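Local coordinates for putative lipoprotein (Bacteroides fragilis, PDB 3QNK), which is of unknown function but, as a SusD-like outer-membrane lipoprotein, probably helps capture glycans at the cell surface for uptake, at residues Val208-Val216 against Lys233-Asp241; Lys223-Thr231 against Ser383-Tyr391. All coordinates share one frame; numbering follows the deposited sequence.

Interaction 1 (208-216 with 233-241) and interaction 2 (223-231 with 383-391) lie with centres about 11 Å apart and meet at the small antiparallel sheet in which strand 238-244 runs between 384-387 and 389-390. Their segments alternate along the chain, and helix 198-209, helix 221-225 and strand 238-244 follow one another in it. Backbone contacts tie them directly: Glu237 O lies 2.7 Å from Tyr391 N, and Ile239 N lies 2.8 Å from Leu389 O, both probable hydrogen bonds. Asn235 ND2 of interaction 1 also gives a weak hydrogen bond to Ile227 O of interaction 2. Both contacts are structural packing around the sheet.

Interaction 1. Residues Val208-Val216 against Lys233-Asp241; sequences VYKLGYELV and KDNKEIIFD
An Asx turn at Asn235, just ahead of strand 238-244, presents Lys236 and Glu237 to the extended chain that follows helix 198-209, where Glu214 and Val216 receive them. The backbone pairing is a single nearly straight bond, Glu214 N to Lys236 O at 2.9 Å (170°), with the donor well above the carbonyl plane. Beside it the two side chains, both extended, converge in a salt bridge at the exposed margin, Lys236 NZ reaching the syn side of Glu214 OE1 at 3.1 Å and somewhat out of the carboxylate plane. The turn is held from within by Asn235 OD1, which accepts from Glu237 N on an in-plane lone pair and also from Ile238 N; Val216 CG2 packs against the side of this amide, crossing at about a right angle, 3.7 Å from Asn235 OD1.

Glu237 is the buried acid of this joint between the helical part of this SusD-family fold and its short three-stranded sheet. Its CG is anti to the backbone N (chi1 177°) and the chain then bends, bringing OE1 2.8 Å from Val216 N, which meets it nearly end-on to the C-O bond. The same OE1 forms a salt bridge with Arg421, which also bonds Val216 O, while Leu215 CD2 packs 3.5 Å from Glu237 OE2.

Farther along, Ile239 CG1 sits over the centre of the Tyr213 ring in a CH-pi contact, 3.7 Å from the centroid. Lys236 O lies at the edge of that ring, and Tyr213 OH is hydrogen-bonded to Thr180. Ile239 CD1 meets Val208 CG1 tip to tip at 3.9 Å.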
# COMPACT_ATOMS: atom_id res chain seq x y z
N VAL B 208 10.18 7.33 34.70
CA VAL B 208 11.10 7.92 33.72
C VAL B 208 12.07 8.92 34.41
O VAL B 208 13.25 9.01 34.03
CB VAL B 208 10.31 8.57 32.56
CG1 VAL B 208 11.25 9.06 31.45
CG2 VAL B 208 9.29 7.60 32.00
N TYR B 209 11.58 9.61 35.47
CA TYR B 209 12.39 10.56 36.23
C TYR B 209 13.59 9.88 36.91
O TYR B 209 14.61 10.53 37.17
CB TYR B 209 11.54 11.28 37.29
CG TYR B 209 10.45 12.19 36.75
CD1 TYR B 209 10.70 13.09 35.71
CD2 TYR B 209 9.19 12.21 37.33
CE1 TYR B 209 9.71 13.96 35.25
CE2 TYR B 209 8.18 13.04 36.85
CZ TYR B 209 8.44 13.93 35.81
OH TYR B 209 7.44 14.76 35.36
N LYS B 210 13.48 8.57 37.15
CA LYS B 210 14.50 7.76 37.80
C LYS B 210 15.52 7.17 36.80
O LYS B 210 16.57 6.67 37.23
CB LYS B 210 13.82 6.60 38.57
CG LYS B 210 12.89 7.02 39.70
CD LYS B 210 12.15 5.82 40.30
CE LYS B 210 10.90 6.25 41.03
NZ LYS B 210 10.08 5.07 41.44
N LEU B 211 15.23 7.21 35.50
CA LEU B 211 16.04 6.55 34.48
C LEU B 211 17.19 7.39 33.87
O LEU B 211 17.77 6.98 32.85
CB LEU B 211 15.11 6.02 33.36
CG LEU B 211 14.23 4.87 33.82
CD1 LEU B 211 13.16 4.57 32.83
CD2 LEU B 211 15.05 3.64 34.20
N GLY B 212 17.56 8.47 34.55
CA GLY B 212 18.66 9.32 34.12
C GLY B 212 18.50 10.10 32.82
O GLY B 212 19.48 10.36 32.12
N TYR B 213 17.27 10.50 32.47
CA TYR B 213 17.14 11.36 31.30
C TYR B 213 17.38 12.82 31.77
O TYR B 213 17.36 13.09 32.96
CB TYR B 213 15.77 11.18 30.61
CG TYR B 213 15.61 9.83 29.93
CD1 TYR B 213 16.23 9.57 28.71
CD2 TYR B 213 14.85 8.83 30.51
CE1 TYR B 213 16.12 8.33 28.10
CE2 TYR B 213 14.72 7.58 29.90
CZ TYR B 213 15.35 7.34 28.69
OH TYR B 213 15.21 6.13 28.04
N GLU B 214 17.67 13.73 30.86
CA GLU B 214 17.94 15.12 31.23
C GLU B 214 17.51 16.05 30.10
O GLU B 214 17.75 15.72 28.93
CB GLU B 214 19.43 15.29 31.56
CG GLU B 214 19.80 16.49 32.41
CD GLU B 214 21.29 16.76 32.43
OE1 GLU B 214 22.06 15.85 32.84
OE2 GLU B 214 21.70 17.87 32.00
N LEU B 215 16.85 17.18 30.42
CA LEU B 215 16.43 18.15 29.40
C LEU B 215 17.63 18.92 28.88
O LEU B 215 18.44 19.39 29.68
CB LEU B 215 15.38 19.15 29.93
CG LEU B 215 14.00 18.62 30.29
CD1 LEU B 215 13.17 19.69 30.94
CD2 LEU B 215 13.26 18.11 29.07
N VAL B 216 17.78 19.01 27.54
CA VAL B 216 18.87 19.76 26.90
C VAL B 216 18.64 21.24 27.23
O VAL B 216 17.48 21.69 27.24
CB VAL B 216 18.86 19.49 25.36
CG1 VAL B 216 19.62 20.54 24.55
CG2 VAL B 216 19.32 18.09 25.02
N LYS B 233 22.67 13.42 18.26
CA LYS B 233 21.77 12.26 18.31
C LYS B 233 21.91 11.46 19.63
O LYS B 233 21.01 10.67 19.94
CB LYS B 233 22.02 11.33 17.10
N ASP B 234 22.97 11.73 20.43
CA ASP B 234 23.29 11.07 21.71
C ASP B 234 22.93 11.90 22.97
O ASP B 234 23.41 11.57 24.05
CB ASP B 234 24.79 10.72 21.76
CG ASP B 234 25.17 9.71 20.70
OD1 ASP B 234 24.64 8.56 20.74
OD2 ASP B 234 25.97 10.06 19.80
N ASN B 235 22.09 12.94 22.85
CA ASN B 235 21.72 13.78 23.98
C ASN B 235 20.79 13.02 24.95
O ASN B 235 20.13 12.05 24.55
CB ASN B 235 21.12 15.12 23.51
CG ASN B 235 19.74 15.03 22.89
OD1 ASN B 235 18.75 14.70 23.56
ND2 ASN B 235 19.62 15.42 21.62
N LYS B 236 20.74 13.46 26.22
CA LYS B 236 19.98 12.83 27.30
C LYS B 236 18.47 13.15 27.29
O LYS B 236 17.76 12.67 28.19
CB LYS B 236 20.57 13.20 28.66
CG LYS B 236 21.92 12.55 28.98
CD LYS B 236 22.35 12.96 30.38
CE LYS B 236 23.85 12.99 30.64
NZ LYS B 236 24.15 13.74 31.90
N GLU B 237 17.98 13.93 26.31
CA GLU B 237 16.55 14.25 26.21
C GLU B 237 15.80 13.21 25.34
O GLU B 237 14.62 12.97 25.57
CB GLU B 237 16.36 15.65 25.63
CG GLU B 237 14.90 16.04 25.41
CD GLU B 237 14.54 17.47 25.71
OE1 GLU B 237 15.43 18.26 26.12
OE2 GLU B 237 13.35 17.81 25.54
N ILE B 238 16.48 12.63 24.35
CA ILE B 238 15.89 11.64 23.46
C ILE B 238 15.55 10.36 24.25
O ILE B 238 16.41 9.82 24.93
CB ILE B 238 16.83 11.34 22.25
CG1 ILE B 238 17.04 12.60 21.38
CG2 ILE B 238 16.26 10.20 21.41
CD1 ILE B 238 18.23 12.54 20.44
N ILE B 239 14.30 9.91 24.18
CA ILE B 239 13.86 8.67 24.83
C ILE B 239 13.73 7.60 23.72
O ILE B 239 14.24 6.51 23.89
CB ILE B 239 12.57 8.85 25.67
CG1 ILE B 239 12.86 9.72 26.91
CG2 ILE B 239 12.02 7.51 26.10
CD1 ILE B 239 11.63 10.14 27.77
N PHE B 240 13.09 7.94 22.59
CA PHE B 240 12.93 7.06 21.44
C PHE B 240 12.88 7.87 20.16
O PHE B 240 12.12 8.84 20.06
CB PHE B 240 11.67 6.15 21.54
CG PHE B 240 11.65 5.04 20.50
CD1 PHE B 240 12.45 3.91 20.64
CD2 PHE B 240 10.85 5.15 19.37
CE1 PHE B 240 12.47 2.92 19.66
CE2 PHE B 240 10.86 4.14 18.40
CZ PHE B 240 11.66 3.03 18.55
N ASP B 241 13.70 7.48 19.18
CA ASP B 241 13.76 8.15 17.88
C ASP B 241 14.01 7.17 16.72
O ASP B 241 14.31 5.99 16.94
CB ASP B 241 14.83 9.26 17.86
CG ASP B 241 16.29 8.84 18.05
OD1 ASP B 241 16.55 7.61 18.19
OD2 ASP B 241 17.16 9.73 18.08

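Interaction 2. Residues Lys223-Thr231 against Ser383-Tyr391; sequences KYRSIWWTT and STNWIILRY
Strands 384-387 and 389-390, the outer two of the three-stranded antiparallel sheet, turn Asn385, Ile387 and Arg390 toward the end of helix 221-225 and the loop beyond it. Ile387 CD1 makes the apolar contact: it lies 3.4 Å from Trp228 CD1, obliquely to the indole, and 3.8 Å from Ile227 CG2. That same Ile227 methyl covers the centre of one indole face. With CG anti to the carbonyl carbon (chi1 -70°), the Trp228 ring swings back toward the sheet, and its benzo end lies over the guanidinium of Arg390, CH2 being 3.8 Å above that plane. The two planes are 73° apart, which makes this an indole edge against a guanidinium face, with Trp228 CZ2 3.7 Å from Arg390 NH1. Tyr224 crosses Arg390 at about a right angle, its OH 3.3 Å from Arg390 NH2. Nearer the start of the strand, Asn385 CB packs 3.6 Å from Trp228 O, while its OD1 bonds Gln243.

Arg390 is a buried cation whose NH2 and NH1 form salt bridges with Glu446 and Glu450; these carboxylates probably balance its charge and fix the rotation of the guanidinium, while the edge of Trp228 lies against one face.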
# COMPACT_ATOMS: atom_id res chain seq x y z
N LYS B 223 20.66 26.37 20.83
CA LYS B 223 20.73 25.35 21.90
C LYS B 223 19.50 24.44 21.89
O LYS B 223 19.64 23.23 21.94
CB LYS B 223 20.88 26.00 23.28
CG LYS B 223 22.31 26.21 23.72
CD LYS B 223 22.35 27.04 24.99
CE LYS B 223 23.72 27.11 25.58
NZ LYS B 223 23.69 27.76 26.91
N TYR B 224 18.29 25.03 21.80
CA TYR B 224 17.04 24.27 21.76
C TYR B 224 16.97 23.40 20.51
O TYR B 224 16.71 22.20 20.63
CB TYR B 224 15.83 25.20 21.84
CG TYR B 224 14.51 24.47 21.96
CD1 TYR B 224 14.00 24.10 23.20
CD2 TYR B 224 13.75 24.17 20.83
CE1 TYR B 224 12.77 23.45 23.31
CE2 TYR B 224 12.54 23.50 20.93
CZ TYR B 224 12.05 23.15 22.17
OH TYR B 224 10.85 22.50 22.27
N ARG B 225 17.25 23.99 19.31
CA ARG B 225 17.25 23.27 18.01
C ARG B 225 18.22 22.11 17.97
O ARG B 225 18.02 21.18 17.20
CB ARG B 225 17.59 24.21 16.87
CG ARG B 225 16.48 25.14 16.50
CD ARG B 225 16.75 25.82 15.21
NE ARG B 225 18.04 26.53 15.18
CZ ARG B 225 18.19 27.85 15.25
NH1 ARG B 225 17.13 28.65 15.33
NH2 ARG B 225 19.40 28.38 15.19
N SER B 226 19.27 22.16 18.80
CA SER B 226 20.28 21.11 18.84
C SER B 226 19.75 19.75 19.33
O SER B 226 20.48 18.77 19.24
CB SER B 226 21.47 21.55 19.68
OG SER B 226 21.17 21.36 21.05
N ILE B 227 18.50 19.68 19.83
CA ILE B 227 17.88 18.42 20.28
C ILE B 227 17.77 17.51 19.06
O ILE B 227 18.09 16.32 19.12
CB ILE B 227 16.50 18.71 20.95
CG1 ILE B 227 16.67 19.45 22.29
CG2 ILE B 227 15.65 17.43 21.12
CD1 ILE B 227 15.41 20.12 22.83
N TRP B 228 17.43 18.12 17.92
CA TRP B 228 17.19 17.44 16.66
C TRP B 228 18.42 17.26 15.78
O TRP B 228 18.30 16.59 14.74
CB TRP B 228 16.12 18.20 15.89
CG TRP B 228 14.81 18.04 16.59
CD1 TRP B 228 13.99 16.95 16.53
CD2 TRP B 228 14.29 18.88 17.62
NE1 TRP B 228 12.98 17.07 17.45
CE2 TRP B 228 13.11 18.27 18.10
CE3 TRP B 228 14.67 20.13 18.15
CZ2 TRP B 228 12.29 18.87 19.08
CZ3 TRP B 228 13.89 20.70 19.16
CH2 TRP B 228 12.72 20.07 19.62
N TRP B 229 19.59 17.80 16.20
CA TRP B 229 20.80 17.67 15.39
C TRP B 229 21.26 16.25 15.34
O TRP B 229 21.29 15.56 16.36
CB TRP B 229 21.97 18.52 15.90
CG TRP B 229 21.79 20.00 15.80
CD1 TRP B 229 20.75 20.67 15.23
CD2 TRP B 229 22.67 20.99 16.32
NE1 TRP B 229 20.92 22.02 15.37
CE2 TRP B 229 22.10 22.25 16.03
CE3 TRP B 229 23.90 20.94 17.00
CZ2 TRP B 229 22.70 23.45 16.42
CZ3 TRP B 229 24.50 22.13 17.37
CH2 TRP B 229 23.91 23.37 17.07
N THR B 230 21.66 15.83 14.13
CA THR B 230 22.20 14.50 13.86
C THR B 230 23.57 14.40 14.55
O THR B 230 23.92 13.32 15.04
CB THR B 230 22.21 14.22 12.37
OG1 THR B 230 22.69 15.38 11.70
CG2 THR B 230 20.80 13.91 11.83
N THR B 231 24.28 15.55 14.72
CA THR B 231 25.56 15.60 15.44
C THR B 231 25.33 15.65 16.98
O THR B 231 26.28 15.83 17.74
CB THR B 231 26.42 16.80 14.98
OG1 THR B 231 25.68 18.01 15.09
CG2 THR B 231 26.98 16.63 13.58
N SER B 383 18.80 12.69 5.99
CA SER B 383 17.95 12.10 7.00
C SER B 383 17.50 13.12 8.03
O SER B 383 18.16 14.14 8.28
CB SER B 383 18.66 10.96 7.70
OG SER B 383 19.77 11.49 8.40
N THR B 384 16.40 12.78 8.68
CA THR B 384 15.78 13.54 9.74
C THR B 384 15.81 12.66 11.00
O THR B 384 15.59 11.46 10.93
CB THR B 384 14.38 14.02 9.29
OG1 THR B 384 14.56 15.22 8.52
CG2 THR B 384 13.43 14.31 10.47
N ASN B 385 16.12 13.27 12.12
CA ASN B 385 16.14 12.59 13.40
C ASN B 385 14.75 12.82 13.99
O ASN B 385 14.48 13.83 14.66
CB ASN B 385 17.30 13.11 14.29
CG ASN B 385 17.58 12.30 15.55
OD1 ASN B 385 17.15 11.13 15.69
ND2 ASN B 385 18.33 12.89 16.49
N TRP B 386 13.84 11.90 13.63
CA TRP B 386 12.45 11.96 14.09
C TRP B 386 12.36 11.44 15.52
O TRP B 386 12.52 10.24 15.75
CB TRP B 386 11.52 11.17 13.14
CG TRP B 386 10.07 11.41 13.41
CD1 TRP B 386 9.14 10.49 13.81
CD2 TRP B 386 9.38 12.67 13.35
NE1 TRP B 386 7.91 11.10 13.99
CE2 TRP B 386 8.04 12.44 13.73
CE3 TRP B 386 9.79 13.99 13.07
CZ2 TRP B 386 7.09 13.47 13.79
CZ3 TRP B 386 8.86 15.02 13.16
CH2 TRP B 386 7.52 14.75 13.48
N ILE B 387 12.16 12.35 16.48
CA ILE B 387 12.10 12.00 17.89
C ILE B 387 10.65 11.75 18.30
O ILE B 387 9.87 12.69 18.53
CB ILE B 387 12.80 13.04 18.79
CG1 ILE B 387 14.23 13.30 18.26
CG2 ILE B 387 12.79 12.55 20.23
CD1 ILE B 387 14.90 14.56 18.78
N ILE B 388 10.30 10.47 18.38
CA ILE B 388 8.96 10.02 18.73
C ILE B 388 8.73 10.31 20.22
O ILE B 388 7.68 10.81 20.57
CB ILE B 388 8.74 8.52 18.31
CG1 ILE B 388 8.88 8.36 16.77
CG2 ILE B 388 7.36 8.03 18.75
CD1 ILE B 388 9.20 6.97 16.24
N LEU B 389 9.71 10.07 21.08
CA LEU B 389 9.56 10.34 22.50
C LEU B 389 10.78 11.12 23.06
O LEU B 389 11.92 10.66 22.95
CB LEU B 389 9.35 9.03 23.30
CG LEU B 389 8.16 8.12 22.94
CD1 LEU B 389 8.36 6.72 23.56
CD2 LEU B 389 6.86 8.71 23.45
N ARG B 390 10.49 12.33 23.61
CA ARG B 390 11.42 13.26 24.26
C ARG B 390 11.14 13.36 25.76
O ARG B 390 9.97 13.30 26.16
CB ARG B 390 11.23 14.66 23.69
CG ARG B 390 12.00 15.05 22.45
CD ARG B 390 11.33 16.30 21.86
NE ARG B 390 11.54 17.43 22.74
CZ ARG B 390 10.86 18.56 22.74
NH1 ARG B 390 9.88 18.75 21.87
NH2 ARG B 390 11.17 19.52 23.59
N TYR B 391 12.17 13.64 26.57
CA TYR B 391 12.01 13.81 28.03
C TYR B 391 11.02 14.96 28.39
O TYR B 391 10.30 14.83 29.37
CB TYR B 391 13.37 14.05 28.69
CG TYR B 391 13.40 13.89 30.20
CD1 TYR B 391 12.64 12.92 30.83
CD2 TYR B 391 14.26 14.67 30.98
CE1 TYR B 391 12.69 12.75 32.22
CE2 TYR B 391 14.33 14.49 32.36
CZ TYR B 391 13.54 13.53 32.98
OH TYR B 391 13.64 13.34 34.33